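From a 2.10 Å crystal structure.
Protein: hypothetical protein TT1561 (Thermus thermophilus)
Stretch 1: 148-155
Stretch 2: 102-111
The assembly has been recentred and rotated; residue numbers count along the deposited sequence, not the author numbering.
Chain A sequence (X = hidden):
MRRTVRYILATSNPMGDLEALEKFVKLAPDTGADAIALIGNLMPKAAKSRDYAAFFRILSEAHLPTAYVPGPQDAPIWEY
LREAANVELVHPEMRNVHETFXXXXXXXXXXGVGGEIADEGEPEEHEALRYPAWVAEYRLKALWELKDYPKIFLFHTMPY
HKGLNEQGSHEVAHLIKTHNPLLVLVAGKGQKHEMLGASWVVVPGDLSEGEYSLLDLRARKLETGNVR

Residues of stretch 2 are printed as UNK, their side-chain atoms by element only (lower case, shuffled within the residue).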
ATOM      1  N   ASP A 148     -28.862 -12.951   2.145  1.00 27.85           N
ATOM      2  CA  ASP A 148     -27.737 -13.086   3.070  1.00 28.62           C
ATOM      3  C   ASP A 148     -26.756 -11.937   3.226  1.00 28.33           C
ATOM      4  O   ASP A 148     -25.550 -12.173   3.379  1.00 27.65           O
ATOM      5  CB  ASP A 148     -26.929 -14.344   2.707  1.00 32.44           C
ATOM      6  CG  ASP A 148     -27.821 -15.546   2.450  1.00 37.81           C
ATOM      7  OD1 ASP A 148     -28.770 -15.753   3.239  1.00 36.18           O
ATOM      8  OD2 ASP A 148     -27.576 -16.280   1.457  1.00 41.69           O
ATOM      9  N   TYR A 149     -27.233 -10.702   3.200  1.00 24.93           N
ATOM     10  CA  TYR A 149     -26.302  -9.599   3.368  1.00 22.49           C
ATOM     11  C   TYR A 149     -26.542  -8.853   4.672  1.00 22.11           C
ATOM     12  O   TYR A 149     -27.671  -8.572   5.018  1.00 22.89           O
ATOM     13  CB  TYR A 149     -26.438  -8.580   2.223  1.00 22.86           C
ATOM     14  CG  TYR A 149     -26.039  -9.057   0.834  1.00 22.42           C
ATOM     15  CD1 TYR A 149     -26.990  -9.502  -0.076  1.00 20.55           C
ATOM     16  CD2 TYR A 149     -24.716  -9.032   0.433  1.00 22.91           C
ATOM     17  CE1 TYR A 149     -26.632  -9.905  -1.349  1.00 23.12           C
ATOM     18  CE2 TYR A 149     -24.345  -9.433  -0.836  1.00 24.66           C
ATOM     19  CZ  TYR A 149     -25.301  -9.864  -1.721  1.00 23.71           C
ATOM     20  OH  TYR A 149     -24.912 -10.228  -2.994  1.00 25.79           O
ATOM     21  N   PRO A 150     -25.481  -8.573   5.436  1.00 22.06           N
ATOM     22  CA  PRO A 150     -25.695  -7.820   6.670  1.00 21.16           C
ATOM     23  C   PRO A 150     -26.170  -6.438   6.148  1.00 22.93           C
ATOM     24  O   PRO A 150     -25.590  -5.918   5.184  1.00 21.95           O
ATOM     25  CB  PRO A 150     -24.295  -7.720   7.260  1.00 19.73           C
ATOM     26  CG  PRO A 150     -23.596  -8.976   6.723  1.00 22.76           C
ATOM     27  CD  PRO A 150     -24.093  -9.076   5.327  1.00 20.52           C
ATOM     28  N   LYS A 151     -27.200  -5.851   6.761  1.00 21.85           N
ATOM     29  CA  LYS A 151     -27.724  -4.542   6.318  1.00 19.77           C
ATOM     30  C   LYS A 151     -27.343  -3.328   7.173  1.00 20.77           C
ATOM     31  O   LYS A 151     -27.187  -3.433   8.399  1.00 19.53           O
ATOM     32  CB  LYS A 151     -29.249  -4.595   6.213  1.00 17.88           C
ATOM     33  CG  LYS A 151     -29.777  -5.616   5.215  1.00 17.72           C
ATOM     34  CD  LYS A 151     -31.283  -5.796   5.356  1.00 20.27           C
ATOM     35  CE  LYS A 151     -31.788  -7.005   4.593  1.00 22.78           C
ATOM     36  NZ  LYS A 151     -33.218  -7.345   4.887  1.00 25.63           N
ATOM     37  N   ILE A 152     -27.163  -2.182   6.506  1.00 20.23           N
ATOM     38  CA  ILE A 152     -26.847  -0.907   7.168  1.00 18.78           C
ATOM     39  C   ILE A 152     -27.929   0.059   6.675  1.00 21.77           C
ATOM     40  O   ILE A 152     -28.051   0.302   5.468  1.00 20.82           O
ATOM     41  CB  ILE A 152     -25.456  -0.361   6.771  1.00 19.31           C
ATOM     42  CG1 ILE A 152     -24.354  -1.300   7.287  1.00 13.73           C
ATOM     43  CG2 ILE A 152     -25.267   1.063   7.348  1.00 16.71           C
ATOM     44  CD1 ILE A 152     -22.926  -0.799   7.097  1.00  9.29           C
ATOM     45  N   PHE A 153     -28.740   0.563   7.606  1.00 21.16           N
ATOM     46  CA  PHE A 153     -29.835   1.469   7.281  1.00 21.59           C
ATOM     47  C   PHE A 153     -29.526   2.898   7.686  1.00 20.66           C
ATOM     48  O   PHE A 153     -28.905   3.136   8.709  1.00 19.65           O
ATOM     49  CB  PHE A 153     -31.136   1.061   8.009  1.00 20.11           C
ATOM     50  CG  PHE A 153     -31.829  -0.165   7.449  1.00 21.42           C
ATOM     51  CD1 PHE A 153     -31.350  -0.831   6.317  1.00 19.45           C
ATOM     52  CD2 PHE A 153     -32.981  -0.632   8.048  1.00 17.52           C
ATOM     53  CE1 PHE A 153     -32.018  -1.931   5.807  1.00 18.59           C
ATOM     54  CE2 PHE A 153     -33.660  -1.741   7.539  1.00 17.95           C
ATOM     55  CZ  PHE A 153     -33.181  -2.388   6.422  1.00 19.53           C
ATOM     56  N   LEU A 154     -29.983   3.846   6.878  1.00 21.39           N
ATOM     57  CA  LEU A 154     -29.806   5.269   7.182  1.00 21.18           C
ATOM     58  C   LEU A 154     -31.192   5.897   7.228  1.00 20.71           C
ATOM     59  O   LEU A 154     -31.947   5.815   6.274  1.00 22.64           O
ATOM     60  CB  LEU A 154     -28.962   5.979   6.113  1.00 20.12           C
ATOM     61  CG  LEU A 154     -27.457   6.036   6.378  1.00 20.25           C
ATOM     62  CD1 LEU A 154     -26.856   4.642   6.177  1.00 21.61           C
ATOM     63  CD2 LEU A 154     -26.800   7.058   5.446  1.00 18.82           C
ATOM     64  N   PHE A 155     -31.552   6.493   8.352  1.00 21.26           N
ATOM     65  CA  PHE A 155     -32.863   7.141   8.464  1.00 19.78           C
ATOM     66  C   PHE A 155     -32.650   8.492   9.120  1.00 19.30           C
ATOM     67  O   PHE A 155     -31.669   8.710   9.848  1.00 18.09           O
ATOM     68  CB  PHE A 155     -33.823   6.415   9.416  1.00 19.15           C
ATOM     69  CG  PHE A 155     -34.191   5.039   9.017  1.00 19.46           C
ATOM     70  CD1 PHE A 155     -33.940   3.974   9.893  1.00 16.88           C
ATOM     71  CD2 PHE A 155     -34.903   4.808   7.852  1.00 17.63           C
ATOM     72  CE1 PHE A 155     -34.408   2.711   9.614  1.00 16.50           C
ATOM     73  CE2 PHE A 155     -35.371   3.556   7.560  1.00 18.60           C
ATOM     74  CZ  PHE A 155     -35.127   2.491   8.451  1.00 18.45           C
ATOM     75  N   UNK A 102     -26.982   0.293  -2.064  1.00 17.82           N
ATOM     76  CA  UNK A 102     -25.680   0.076  -2.681  1.00 19.03           C
ATOM     77  C   UNK A 102     -24.944  -0.940  -1.800  1.00 19.55           C
ATOM     78  O   UNK A 102     -25.379  -1.185  -0.673  1.00 18.57           O
ATOM     79  c   UNK A 102     -24.849   1.375  -2.807  1.00 19.02           C
ATOM     80  o   UNK A 102     -23.677   1.099  -3.582  1.00 16.98           O
ATOM     81  c   UNK A 102     -24.437   1.908  -1.455  1.00 17.78           C
ATOM     82  N   UNK A 103     -23.868  -1.547  -2.314  1.00 18.84           N
ATOM     83  CA  UNK A 103     -23.088  -2.505  -1.526  1.00 18.47           C
ATOM     84  C   UNK A 103     -21.730  -1.942  -1.211  1.00 19.19           C
ATOM     85  O   UNK A 103     -21.094  -1.309  -2.055  1.00 21.07           O
ATOM     86  c   UNK A 103     -24.638  -4.769  -3.707  1.00 20.20           C
ATOM     87  c   UNK A 103     -24.037  -4.680  -2.455  1.00 18.31           C
ATOM     88  c   UNK A 103     -25.727  -5.608  -3.910  1.00 20.17           C
ATOM     89  c   UNK A 103     -24.548  -5.442  -1.404  1.00 18.29           C
ATOM     90  c   UNK A 103     -22.830  -3.833  -2.264  1.00 17.04           C
ATOM     91  c   UNK A 103     -26.231  -6.371  -2.845  1.00 18.53           C
ATOM     92  c   UNK A 103     -25.631  -6.276  -1.591  1.00 18.19           C
ATOM     93  N   UNK A 104     -21.279  -2.168   0.014  1.00 17.32           N
ATOM     94  CA  UNK A 104     -19.953  -1.748   0.405  1.00 17.00           C
ATOM     95  C   UNK A 104     -19.179  -3.047   0.620  1.00 18.02           C
ATOM     96  O   UNK A 104     -19.780  -4.096   0.854  1.00 17.54           O
ATOM     97  c   UNK A 104     -19.974  -0.988   1.711  1.00 18.74           C
ATOM     98  c   UNK A 104     -21.105   3.748   2.929  1.00 23.84           C
ATOM     99  c   UNK A 104     -20.829   2.624   2.133  1.00 22.79           C
ATOM    100  c   UNK A 104     -20.457   1.223   4.086  1.00 23.46           C
ATOM    101  c   UNK A 104     -21.056   3.586   4.297  1.00 25.51           C
ATOM    102  c   UNK A 104     -20.735   2.344   4.883  1.00 23.33           C
ATOM    103  c   UNK A 104     -20.492   1.183   0.453  1.00 22.80           C
ATOM    104  c   UNK A 104     -20.299   0.459   1.598  1.00 20.81           C
ATOM    105  c   UNK A 104     -20.506   1.361   2.688  1.00 22.77           C
ATOM    106  n   UNK A 104     -20.814   2.488   0.769  1.00 22.45           N
ATOM    107  N   UNK A 105     -17.861  -2.984   0.540  1.00 18.87           N
ATOM    108  CA  UNK A 105     -17.076  -4.189   0.751  1.00 23.00           C
ATOM    109  C   UNK A 105     -17.208  -4.675   2.207  1.00 21.57           C
ATOM    110  O   UNK A 105     -17.087  -3.893   3.163  1.00 20.29           O
ATOM    111  c   UNK A 105     -11.626  -6.651  -0.687  1.00 34.17           C
ATOM    112  c   UNK A 105     -13.565  -5.152  -0.423  1.00 29.64           C
ATOM    113  n   UNK A 105     -10.858  -5.628  -1.059  1.00 31.34           N
ATOM    114  n   UNK A 105     -12.903  -6.451  -0.385  1.00 34.25           N
ATOM    115  c   UNK A 105     -14.884  -5.264   0.283  1.00 29.43           C
ATOM    116  c   UNK A 105     -15.611  -3.951   0.414  1.00 23.52           C
ATOM    117  n   UNK A 105     -11.122  -7.872  -0.603  1.00 31.50           N
ATOM    118  N   UNK A 106     -17.467  -5.966   2.357  1.00 20.06           N
ATOM    119  CA  UNK A 106     -17.646  -6.527   3.683  1.00 24.50           C
ATOM    120  C   UNK A 106     -18.155  -7.948   3.549  1.00 26.03           C
ATOM    121  O   UNK A 106     -17.508  -8.867   4.025  1.00 27.94           O
ATOM    122  N   UNK A 107     -19.300  -8.163   2.887  1.00 25.46           N
ATOM    123  CA  UNK A 107     -20.113  -7.108   2.271  1.00 25.89           C
ATOM    124  C   UNK A 107     -21.192  -6.520   3.184  1.00 26.69           C
ATOM    125  O   UNK A 107     -21.560  -7.125   4.198  1.00 26.23           O
ATOM    126  c   UNK A 107     -20.941  -9.217   1.587  1.00 24.67           C
ATOM    127  c   UNK A 107     -20.736  -7.811   1.070  1.00 24.85           C
ATOM    128  c   UNK A 107     -19.701  -9.499   2.409  1.00 24.91           C
ATOM    129  N   UNK A 108     -21.674  -5.331   2.823  1.00 23.60           N
ATOM    130  CA  UNK A 108     -22.762  -4.683   3.553  1.00 22.09           C
ATOM    131  C   UNK A 108     -23.740  -4.135   2.534  1.00 21.05           C
ATOM    132  O   UNK A 108     -23.339  -3.551   1.545  1.00 21.65           O
ATOM    133  c   UNK A 108     -21.333  -4.014   5.533  1.00 20.08           C
ATOM    134  c   UNK A 108     -19.095  -4.355   6.388  1.00 21.82           C
ATOM    135  c   UNK A 108     -22.259  -3.546   4.443  1.00 19.06           C
ATOM    136  c   UNK A 108     -21.834  -4.601   6.704  1.00 18.58           C
ATOM    137  c   UNK A 108     -19.609  -4.919   7.532  1.00 23.52           C
ATOM    138  c   UNK A 108     -20.974  -5.044   7.700  1.00 21.27           C
ATOM    139  c   UNK A 108     -19.960  -3.898   5.396  1.00 21.75           C
ATOM    140  o   UNK A 108     -18.733  -5.348   8.508  1.00 24.78           O
ATOM    141  N   UNK A 109     -25.022  -4.362   2.773  1.00 21.28           N
ATOM    142  CA  UNK A 109     -26.081  -3.868   1.914  1.00 20.79           C
ATOM    143  C   UNK A 109     -26.539  -2.559   2.606  1.00 22.37           C
ATOM    144  O   UNK A 109     -27.144  -2.596   3.695  1.00 22.63           O
ATOM    145  c   UNK A 109     -29.422  -5.756   1.008  1.00 18.35           C
ATOM    146  c   UNK A 109     -27.213  -4.902   1.854  1.00 18.67           C
ATOM    147  c   UNK A 109     -28.486  -4.553   1.068  1.00 20.39           C
ATOM    148  c   UNK A 109     -28.102  -4.109  -0.334  1.00 19.10           C
ATOM    149  N   UNK A 110     -26.200  -1.419   1.996  1.00 21.20           N
ATOM    150  CA  UNK A 110     -26.539  -0.099   2.536  1.00 19.55           C
ATOM    151  C   UNK A 110     -27.801   0.464   1.891  1.00 22.42           C
ATOM    152  O   UNK A 110     -27.933   0.516   0.672  1.00 21.75           O
ATOM    153  c   UNK A 110     -25.676   2.245   3.038  1.00 20.19           C
ATOM    154  c   UNK A 110     -25.375   0.879   2.341  1.00 21.13           C
ATOM    155  c   UNK A 110     -24.100   0.272   2.896  1.00 17.67           C
ATOM    156  N   UNK A 111     -28.757   0.862   2.723  1.00 21.03           N
ATOM    157  CA  UNK A 111     -30.008   1.395   2.218  1.00 20.32           C
ATOM    158  C   UNK A 111     -30.572   2.430   3.183  1.00 21.78           C
ATOM    159  O   UNK A 111     -30.168   2.501   4.353  1.00 20.64           O
ATOM    160  c   UNK A 111     -31.015   0.284   2.040  1.00 15.90           C
TER

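Position 102 has three side-chain atoms: one carbon carrying an oxygen and a second carbon. None of them reaches stretch 1. A hydroxyl and a methyl on one branched carbon make this Thr102. Its oxygen is hydrogen-bonded elsewhere in the structure.

Position 103 has seven carbons, one of them leading into a six-membered ring with no heteroatom. A ring carbon sits over one face of the Tyr149 ring. This is Phe103. Phe103 CE2 is 3.5 Å from Tyr149 CE2. The ring centroids lie 4.5 Å apart and the planes meet at 46°, so the pair is oblique.

Position 104 has nine carbons and one nitrogen, with fused five- and six-membered rings. Its CA-to-CB bond points sideways, but the ring end comes nearer stretch 1 and meets Ile152. Only tryptophan fits, so this is Trp104. Trp104 CE3 lies 4.4 Å from Ile152 CD1.

Position 105 has three carbons, a nitrogen, and then a carbon carrying two more nitrogens. It does not touch stretch 1. This guanidinium on a long chain identifies Arg105.

Position 106 has no side-chain atoms, so it is Gly106. A CB here would clash within the stretch, against the ring of residue 108.

Position 107 has three carbons that close a ring onto the backbone nitrogen. A ring carbon lies at the edge of the Tyr149 ring, and the carbonyl O is 3.4 Å from Pro150 CD. This is Pro107, and the peptide bond before it is cis. Pro107 CG lies 4.0 Å from Tyr149 CD2.

Position 108 has a six-membered carbon ring bearing one oxygen, joined through one carbon. The side chain touches Pro150 and Ile152. This is Tyr108. Tyr108 CD2 lies 4.0 Å from Pro150 CB, and Tyr108 CB is 3.9 Å from Ile152 CD1.

Position 109 has four carbons, forked at the second. Its CB packs 3.8 Å from Tyr149 CB. The fork gives Leu109.

Position 110 has three carbons, one carrying the other two. They touch Ile152 and Leu154. This fork at the first carbon marks Val110. Val110 CG2 is 4.2 Å from Ile152 CB, and Val110 CG1 is 4.1 Å from Leu154 CD1.

Position 111 has a single side-chain carbon. This CB lies 4.4 Å from Phe153 CD1. The residue is Ala111.

The contact is a parallel strand pairing. Strand 108-111 runs beside the strand that starts at Lys151, with 17° between their directions. Leu109 N donates to Pro150 O at 2.9 Å, and Ile152 N donates to Leu109 O at 2.8 Å. Ala111 N then donates to Ile152 O, and Leu154 N to Ala111 O, both at 2.9 Å. Leu109, Ile152 and Ala111 thus each use both N and O across the pairing. Lys151, Phe153, Leu109 and Ala111 share one face of the sheet; Ile152 and Val110 share the other. Before the strand, Tyr149 extends the contact by packing against Phe103, Pro107 and Leu109. Together the two stretches bury 654 Å².

Stretch 2, residues 102-111: TFWRGPYLVA
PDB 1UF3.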